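TATA-box-binding protein (Sulfolobus acidocaldarius, PDB 1MP9) probably binds the TATA-box element of archaeal promoters as a general factor and so takes part in activating genes transcribed by RNA polymerase. Local coordinates at residues I7-V12 against K173-I178; Y143-D146 against V151-I154. One frame throughout, in Å; residues are numbered along the deposited sequence.

Interaction 1 of 2, residues I7-V12 against K173-I178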
ATOM      1  N   ILE A   7     -21.163  -9.807 -14.983  1.00 31.47           N
ATOM      2  CA  ILE A   7     -19.886  -9.282 -15.429  1.00 30.89           C
ATOM      3  C   ILE A   7     -18.899 -10.416 -15.449  1.00 31.37           C
ATOM      4  O   ILE A   7     -18.578 -10.967 -14.413  1.00 32.87           O
ATOM      5  CB  ILE A   7     -19.395  -8.198 -14.493  1.00 30.19           C
ATOM      6  CG1 ILE A   7     -20.426  -7.078 -14.472  1.00 30.46           C
ATOM      7  CG2 ILE A   7     -18.039  -7.661 -14.958  1.00 28.91           C
ATOM      8  CD1 ILE A   7     -20.189  -6.057 -13.375  1.00 31.00           C
ATOM      9  N   PRO A   8     -18.393 -10.771 -16.636  1.00 30.00           N
ATOM     10  CA  PRO A   8     -17.437 -11.862 -16.742  1.00 30.47           C
ATOM     11  C   PRO A   8     -16.073 -11.484 -16.194  1.00 28.29           C
ATOM     12  O   PRO A   8     -15.690 -10.332 -16.209  1.00 27.51           O
ATOM     13  CB  PRO A   8     -17.400 -12.124 -18.244  1.00 30.57           C
ATOM     14  CG  PRO A   8     -17.443 -10.721 -18.775  1.00 32.32           C
ATOM     15  CD  PRO A   8     -18.515 -10.057 -17.919  1.00 30.70           C
ATOM     16  N   TYR A   9     -15.351 -12.482 -15.709  1.00 29.85           N
ATOM     17  CA  TYR A   9     -14.008 -12.293 -15.182  1.00 28.95           C
ATOM     18  C   TYR A   9     -13.077 -12.239 -16.398  1.00 27.17           C
ATOM     19  O   TYR A   9     -12.957 -13.203 -17.138  1.00 26.30           O
ATOM     20  CB  TYR A   9     -13.627 -13.467 -14.262  1.00 29.47           C
ATOM     21  CG  TYR A   9     -12.262 -13.319 -13.626  1.00 29.84           C
ATOM     22  CD1 TYR A   9     -12.073 -12.527 -12.496  1.00 31.27           C
ATOM     23  CD2 TYR A   9     -11.145 -13.933 -14.193  1.00 29.81           C
ATOM     24  CE1 TYR A   9     -10.799 -12.352 -11.943  1.00 32.25           C
ATOM     25  CE2 TYR A   9      -9.873 -13.770 -13.651  1.00 31.34           C
ATOM     26  CZ  TYR A   9      -9.707 -12.981 -12.528  1.00 31.17           C
ATOM     27  OH  TYR A   9      -8.448 -12.823 -11.995  1.00 34.83           O
ATOM     28  N   LYS A  10     -12.423 -11.104 -16.603  1.00 25.63           N
ATOM     29  CA  LYS A  10     -11.532 -10.945 -17.746  1.00 25.27           C
ATOM     30  C   LYS A  10     -10.207 -10.365 -17.289  1.00 23.23           C
ATOM     31  O   LYS A  10      -9.450  -9.811 -18.091  1.00 21.60           O
ATOM     32  CB  LYS A  10     -12.170  -9.994 -18.773  1.00 27.42           C
ATOM     33  CG  LYS A  10     -13.513 -10.474 -19.369  1.00 31.05           C
ATOM     34  CD  LYS A  10     -13.311 -11.607 -20.366  1.00 36.63           C
ATOM     35  CE  LYS A  10     -12.405 -11.175 -21.514  1.00 38.44           C
ATOM     36  NZ  LYS A  10     -12.034 -12.322 -22.400  1.00 43.10           N
ATOM     37  N   ALA A  11      -9.919 -10.481 -15.998  1.00 22.40           N
ATOM     38  CA  ALA A  11      -8.673  -9.917 -15.476  1.00 22.18           C
ATOM     39  C   ALA A  11      -7.454 -10.653 -15.986  1.00 20.63           C
ATOM     40  O   ALA A  11      -7.462 -11.873 -16.104  1.00 21.35           O
ATOM     41  CB  ALA A  11      -8.690  -9.933 -13.960  1.00 22.97           C
ATOM     42  N   VAL A  12      -6.417  -9.890 -16.307  1.00 21.01           N
ATOM     43  CA  VAL A  12      -5.157 -10.413 -16.810  1.00 21.40           C
ATOM     44  C   VAL A  12      -4.056 -10.021 -15.830  1.00 22.65           C
ATOM     45  O   VAL A  12      -3.906  -8.835 -15.472  1.00 21.97           O
ATOM     46  CB  VAL A  12      -4.839  -9.832 -18.202  1.00 21.42           C
ATOM     47  CG1 VAL A  12      -3.446 -10.299 -18.668  1.00 22.94           C
ATOM     48  CG2 VAL A  12      -5.936 -10.286 -19.205  1.00 20.02           C
ATOM     49  N   LYS A 173      -5.067 -15.359  -6.734  1.00 18.59           N
ATOM     50  CA  LYS A 173      -6.179 -15.431  -5.799  1.00 20.19           C
ATOM     51  C   LYS A 173      -6.609 -14.030  -5.344  1.00 17.84           C
ATOM     52  O   LYS A 173      -7.802 -13.710  -5.264  1.00 17.94           O
ATOM     53  CB  LYS A 173      -5.797 -16.208  -4.547  1.00 21.11           C
ATOM     54  CG  LYS A 173      -6.913 -16.179  -3.501  1.00 22.15           C
ATOM     55  CD  LYS A 173      -6.566 -17.056  -2.299  1.00 23.53           C
ATOM     56  CE  LYS A 173      -7.645 -16.966  -1.202  1.00 25.80           C
ATOM     57  NZ  LYS A 173      -7.230 -17.860  -0.071  1.00 28.19           N
ATOM     58  N   ALA A 174      -5.637 -13.190  -5.042  1.00 17.01           N
ATOM     59  CA  ALA A 174      -5.972 -11.843  -4.593  1.00 17.36           C
ATOM     60  C   ALA A 174      -6.727 -11.044  -5.676  1.00 15.83           C
ATOM     61  O   ALA A 174      -7.667 -10.316  -5.366  1.00 16.77           O
ATOM     62  CB  ALA A 174      -4.682 -11.115  -4.177  1.00 16.75           C
ATOM     63  N   VAL A 175      -6.315 -11.180  -6.932  1.00 16.01           N
ATOM     64  CA  VAL A 175      -6.961 -10.430  -8.019  1.00 17.74           C
ATOM     65  C   VAL A 175      -8.415 -10.871  -8.178  1.00 17.38           C
ATOM     66  O   VAL A 175      -9.304 -10.043  -8.158  1.00 19.20           O
ATOM     67  CB  VAL A 175      -6.162 -10.589  -9.379  1.00 17.98           C
ATOM     68  CG1 VAL A 175      -6.929  -9.942 -10.531  1.00 19.45           C
ATOM     69  CG2 VAL A 175      -4.779  -9.917  -9.242  1.00 16.22           C
ATOM     70  N   LYS A 176      -8.665 -12.178  -8.317  1.00 18.79           N
ATOM     71  CA  LYS A 176     -10.040 -12.666  -8.436  1.00 20.77           C
ATOM     72  C   LYS A 176     -10.865 -12.274  -7.208  1.00 19.07           C
ATOM     73  O   LYS A 176     -12.043 -11.974  -7.329  1.00 20.79           O
ATOM     74  CB  LYS A 176     -10.121 -14.205  -8.594  1.00 21.68           C
ATOM     75  CG  LYS A 176     -11.607 -14.667  -8.680  1.00 26.63           C
ATOM     76  CD  LYS A 176     -11.850 -16.177  -8.715  1.00 32.39           C
ATOM     77  CE  LYS A 176     -13.387 -16.525  -8.573  1.00 31.75           C
ATOM     78  NZ  LYS A 176     -14.240 -15.757  -9.523  1.00 31.35           N
ATOM     79  N   LYS A 177     -10.255 -12.297  -6.028  1.00 19.33           N
ATOM     80  CA  LYS A 177     -10.988 -11.950  -4.815  1.00 20.49           C
ATOM     81  C   LYS A 177     -11.478 -10.502  -4.794  1.00 19.76           C
ATOM     82  O   LYS A 177     -12.648 -10.252  -4.529  1.00 20.79           O
ATOM     83  CB  LYS A 177     -10.112 -12.208  -3.580  1.00 23.30           C
ATOM     84  CG  LYS A 177     -10.842 -12.164  -2.221  1.00 24.30           C
ATOM     85  CD  LYS A 177      -9.913 -12.767  -1.135  1.00 26.07           C
ATOM     86  CE  LYS A 177     -10.342 -12.395   0.289  1.00 30.36           C
ATOM     87  NZ  LYS A 177      -9.528 -13.122   1.323  1.00 26.10           N
ATOM     88  N   ILE A 178     -10.604  -9.538  -5.073  1.00 19.34           N
ATOM     89  CA  ILE A 178     -11.041  -8.161  -5.031  1.00 18.61           C
ATOM     90  C   ILE A 178     -11.987  -7.882  -6.160  1.00 17.97           C
ATOM     91  O   ILE A 178     -12.903  -7.071  -6.027  1.00 18.48           O
ATOM     92  CB  ILE A 178      -9.819  -7.172  -5.025  1.00 19.11           C
ATOM     93  CG1 ILE A 178     -10.279  -5.765  -4.629  1.00 19.99           C
ATOM     94  CG2 ILE A 178      -9.135  -7.167  -6.341  1.00 20.38           C
ATOM     95  CD1 ILE A 178     -10.742  -5.653  -3.214  1.00 21.24           C
TER
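Tyr-9 lays the far end of its ring against one turn of helix 168-184, where Val-175 and Lys-176 receive it. The ring corner CE1 comes 3.6 Å from CA of Lys-176, an approach oblique to the ring plane, and the same corner lies 3.9 Å from CB of that lysine. One residue back along the helix, Val-175 CG1 sits 3.6 Å from Tyr-9 OH; the two side chains run roughly at right angles, the tyrosine arriving across the valine branch. The methyl of Ala-11 meets the same branch, with Ala-11 CB 3.9 Å from Val-175 CG1, so one methyl is touched by both Tyr-9 and Ala-11. No hydrogen bond joins the two segments, and the contact is one of van der Waals packing that buries 158 Å² in all.

The reach of the tyrosine follows from its first torsion: with CG turned anti to the backbone N (chi1 -178°), the ring extends from the loop toward the helix. Its own chain lies over one ring face, where the backbone N of Ala-11 stands 4.0 Å above the plane, displaced toward the rim. Lys-176 offers its backbone and the start of its side chain, while its ammonium end, after a bend at chi4 (51°), forms a salt bridge with Asp-180 one turn further along the helix.

Phe-179 adds an edge-to-face ring contact to Tyr-9, and Leu-115 packs on both Ala-11 and Val-175. Val-175 also reaches Ile-162 of strand 159-165. The loop leading into strand 12-23 thus packs on the second-repeat helix that lies over the convex side of the saddle-shaped sheet, and Val-12, where that strand begins, pairs through its backbone with Asn-114.

Interaction 2 of 2, residues Y143-D146 against V151-I154; sequences YRMD and VLLI
Tyr-143 and Leu-152 face each other as an antiparallel hydrogen-bonded pair, and their backbones form the tight part of the contact. Tyr-143 N donates to Leu-152 O at 2.9 Å and Leu-152 N returns a bond to Tyr-143 O at 2.8 Å. The carbonyl of Tyr-143 has a further CA-H...O contact, its O lying 3.5 Å from Val-151 CA. On the Tyr-143 side of the sheet the two side chains run alongside each other, with Tyr-143 CD2 4.0 Å from Leu-152 CD1. That methyl also meets the end of Met-145: the bend at chi3 (-87°) turns Met-145 CE to within 4.1 Å of Leu-152 CD1.

These strands make a beta hairpin in the second repeat of the saddle-shaped TBP fold, and helix 168-184 covers this face, Ile-178 resting on Leu-152 and Ile-154.

The other face, carrying Arg-144 and Val-151, is packed more loosely between the strands: the nearest approach of this non-hydrogen-bonded pair is 4.5 Å, from Arg-144 CG to Val-151 CG2. Turned away from the helices, it probably corresponds to the concave surface that lies on DNA in TBP relatives; here a second subunit occupies it. Arg-144 NH1 hydrogen-bonds to Met-145 O of that subunit, whose Arg-144 packs on Val-151, while exposed Asp-146, at the hairpin's solvent side, forms a salt bridge with its Arg-149.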
ATOM      1  N   TYR A 143      -5.545  -1.210  -0.717  1.00 18.54           N
ATOM      2  CA  TYR A 143      -6.250  -2.214   0.066  1.00 20.49           C
ATOM      3  C   TYR A 143      -5.238  -3.202   0.672  1.00 20.15           C
ATOM      4  O   TYR A 143      -4.428  -3.818  -0.041  1.00 20.69           O
ATOM      5  CB  TYR A 143      -7.235  -2.959  -0.848  1.00 22.26           C
ATOM      6  CG  TYR A 143      -8.111  -3.947  -0.137  1.00 23.87           C
ATOM      7  CD1 TYR A 143      -9.261  -3.526   0.520  1.00 28.42           C
ATOM      8  CD2 TYR A 143      -7.785  -5.297  -0.099  1.00 25.38           C
ATOM      9  CE1 TYR A 143     -10.081  -4.435   1.207  1.00 30.46           C
ATOM     10  CE2 TYR A 143      -8.589  -6.220   0.586  1.00 27.92           C
ATOM     11  CZ  TYR A 143      -9.742  -5.780   1.236  1.00 30.03           C
ATOM     12  OH  TYR A 143     -10.578  -6.661   1.892  1.00 31.23           O
ATOM     13  N   ARG A 144      -5.244  -3.305   1.988  1.00 18.99           N
ATOM     14  CA  ARG A 144      -4.348  -4.220   2.687  1.00 19.91           C
ATOM     15  C   ARG A 144      -5.173  -5.498   2.898  1.00 21.53           C
ATOM     16  O   ARG A 144      -6.125  -5.526   3.702  1.00 20.01           O
ATOM     17  CB  ARG A 144      -3.926  -3.617   4.027  1.00 18.01           C
ATOM     18  CG  ARG A 144      -2.889  -4.505   4.758  1.00 18.33           C
ATOM     19  CD  ARG A 144      -2.382  -3.842   6.027  1.00 19.96           C
ATOM     20  NE  ARG A 144      -1.396  -4.680   6.736  1.00 19.16           N
ATOM     21  CZ  ARG A 144      -0.438  -4.229   7.547  1.00 23.17           C
ATOM     22  NH1 ARG A 144      -0.273  -2.917   7.774  1.00 19.51           N
ATOM     23  NH2 ARG A 144       0.337  -5.116   8.179  1.00 24.95           N
ATOM     24  N   MET A 145      -4.822  -6.539   2.156  1.00 19.96           N
ATOM     25  CA  MET A 145      -5.551  -7.811   2.193  1.00 22.38           C
ATOM     26  C   MET A 145      -4.876  -8.767   3.155  1.00 23.39           C
ATOM     27  O   MET A 145      -3.645  -8.768   3.269  1.00 22.42           O
ATOM     28  CB  MET A 145      -5.571  -8.433   0.792  1.00 21.53           C
ATOM     29  CG  MET A 145      -6.409  -9.728   0.645  1.00 24.48           C
ATOM     30  SD  MET A 145      -6.618 -10.164  -1.124  1.00 22.49           S
ATOM     31  CE  MET A 145      -8.147  -9.156  -1.484  1.00 21.01           C
ATOM     32  N   ASP A 146      -5.682  -9.564   3.850  1.00 26.00           N
ATOM     33  CA  ASP A 146      -5.142 -10.518   4.824  1.00 28.90           C
ATOM     34  C   ASP A 146      -4.929 -11.894   4.221  1.00 28.06           C
ATOM     35  O   ASP A 146      -3.908 -12.512   4.471  1.00 27.13           O
ATOM     36  CB  ASP A 146      -6.058 -10.594   6.034  1.00 33.02           C
ATOM     37  CG  ASP A 146      -6.035  -9.309   6.833  1.00 38.26           C
ATOM     38  OD1 ASP A 146      -7.009  -9.045   7.567  1.00 40.70           O
ATOM     39  OD2 ASP A 146      -5.025  -8.560   6.724  1.00 40.37           O
ATOM     40  N   VAL A 151      -0.695  -6.313  -0.566  1.00 16.72           N
ATOM     41  CA  VAL A 151      -1.202  -4.953  -0.569  1.00 17.31           C
ATOM     42  C   VAL A 151      -1.570  -4.703  -2.032  1.00 17.22           C
ATOM     43  O   VAL A 151      -0.825  -5.065  -2.949  1.00 17.83           O
ATOM     44  CB  VAL A 151      -0.149  -3.931  -0.094  1.00 17.66           C
ATOM     45  CG1 VAL A 151      -0.639  -2.511  -0.404  1.00 16.42           C
ATOM     46  CG2 VAL A 151       0.089  -4.073   1.441  1.00 19.18           C
ATOM     47  N   LEU A 152      -2.740  -4.118  -2.244  1.00 16.62           N
ATOM     48  CA  LEU A 152      -3.204  -3.839  -3.586  1.00 16.18           C
ATOM     49  C   LEU A 152      -3.305  -2.353  -3.864  1.00 17.15           C
ATOM     50  O   LEU A 152      -3.759  -1.609  -3.011  1.00 17.26           O
ATOM     51  CB  LEU A 152      -4.602  -4.403  -3.783  1.00 15.62           C
ATOM     52  CG  LEU A 152      -4.861  -5.867  -3.441  1.00 18.68           C
ATOM     53  CD1 LEU A 152      -6.354  -6.195  -3.723  1.00 18.79           C
ATOM     54  CD2 LEU A 152      -3.910  -6.746  -4.277  1.00 15.61           C
ATOM     55  N   LEU A 153      -2.890  -1.931  -5.060  1.00 17.71           N
ATOM     56  CA  LEU A 153      -3.057  -0.525  -5.492  1.00 16.04           C
ATOM     57  C   LEU A 153      -4.101  -0.742  -6.600  1.00 14.72           C
ATOM     58  O   LEU A 153      -3.870  -1.526  -7.504  1.00 13.36           O
ATOM     59  CB  LEU A 153      -1.771   0.049  -6.083  1.00 15.49           C
ATOM     60  CG  LEU A 153      -0.550  -0.029  -5.170  1.00 19.92           C
ATOM     61  CD1 LEU A 153       0.634   0.633  -5.858  1.00 20.44           C
ATOM     62  CD2 LEU A 153      -0.822   0.697  -3.849  1.00 18.05           C
ATOM     63  N   ILE A 154      -5.240  -0.073  -6.520  1.00 15.51           N
ATOM     64  CA  ILE A 154      -6.335  -0.265  -7.492  1.00 16.91           C
ATOM     65  C   ILE A 154      -6.701   1.084  -8.091  1.00 16.84           C
ATOM     66  O   ILE A 154      -7.060   2.019  -7.375  1.00 15.66           O
ATOM     67  CB  ILE A 154      -7.588  -0.833  -6.769  1.00 17.92           C
ATOM     68  CG1 ILE A 154      -7.228  -2.169  -6.092  1.00 18.34           C
ATOM     69  CG2 ILE A 154      -8.786  -1.005  -7.771  1.00 16.69           C
ATOM     70  CD1 ILE A 154      -8.346  -2.592  -5.091  1.00 20.20           C
TER

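From the N terminus, the chain passes through segment 7-12 and then builds the first repeat and most of the second before helix 168-184 comes back to it; interaction 1 closes this long loop, with 160 residues between its segments. Interaction 2 lies nested inside, a short hairpin closure between strands 141-145 and 150-154 with four residues between its segments. The two contacts, centred about 14 Å apart, meet through the helix, whose Ala-174, Lys-177 and Ile-178 face the hairpin. One segment, 173-178, therefore touches the N-terminal loop and the hairpin with different residues, so the helix joins the N-terminal loop to the hairpin of its own repeat.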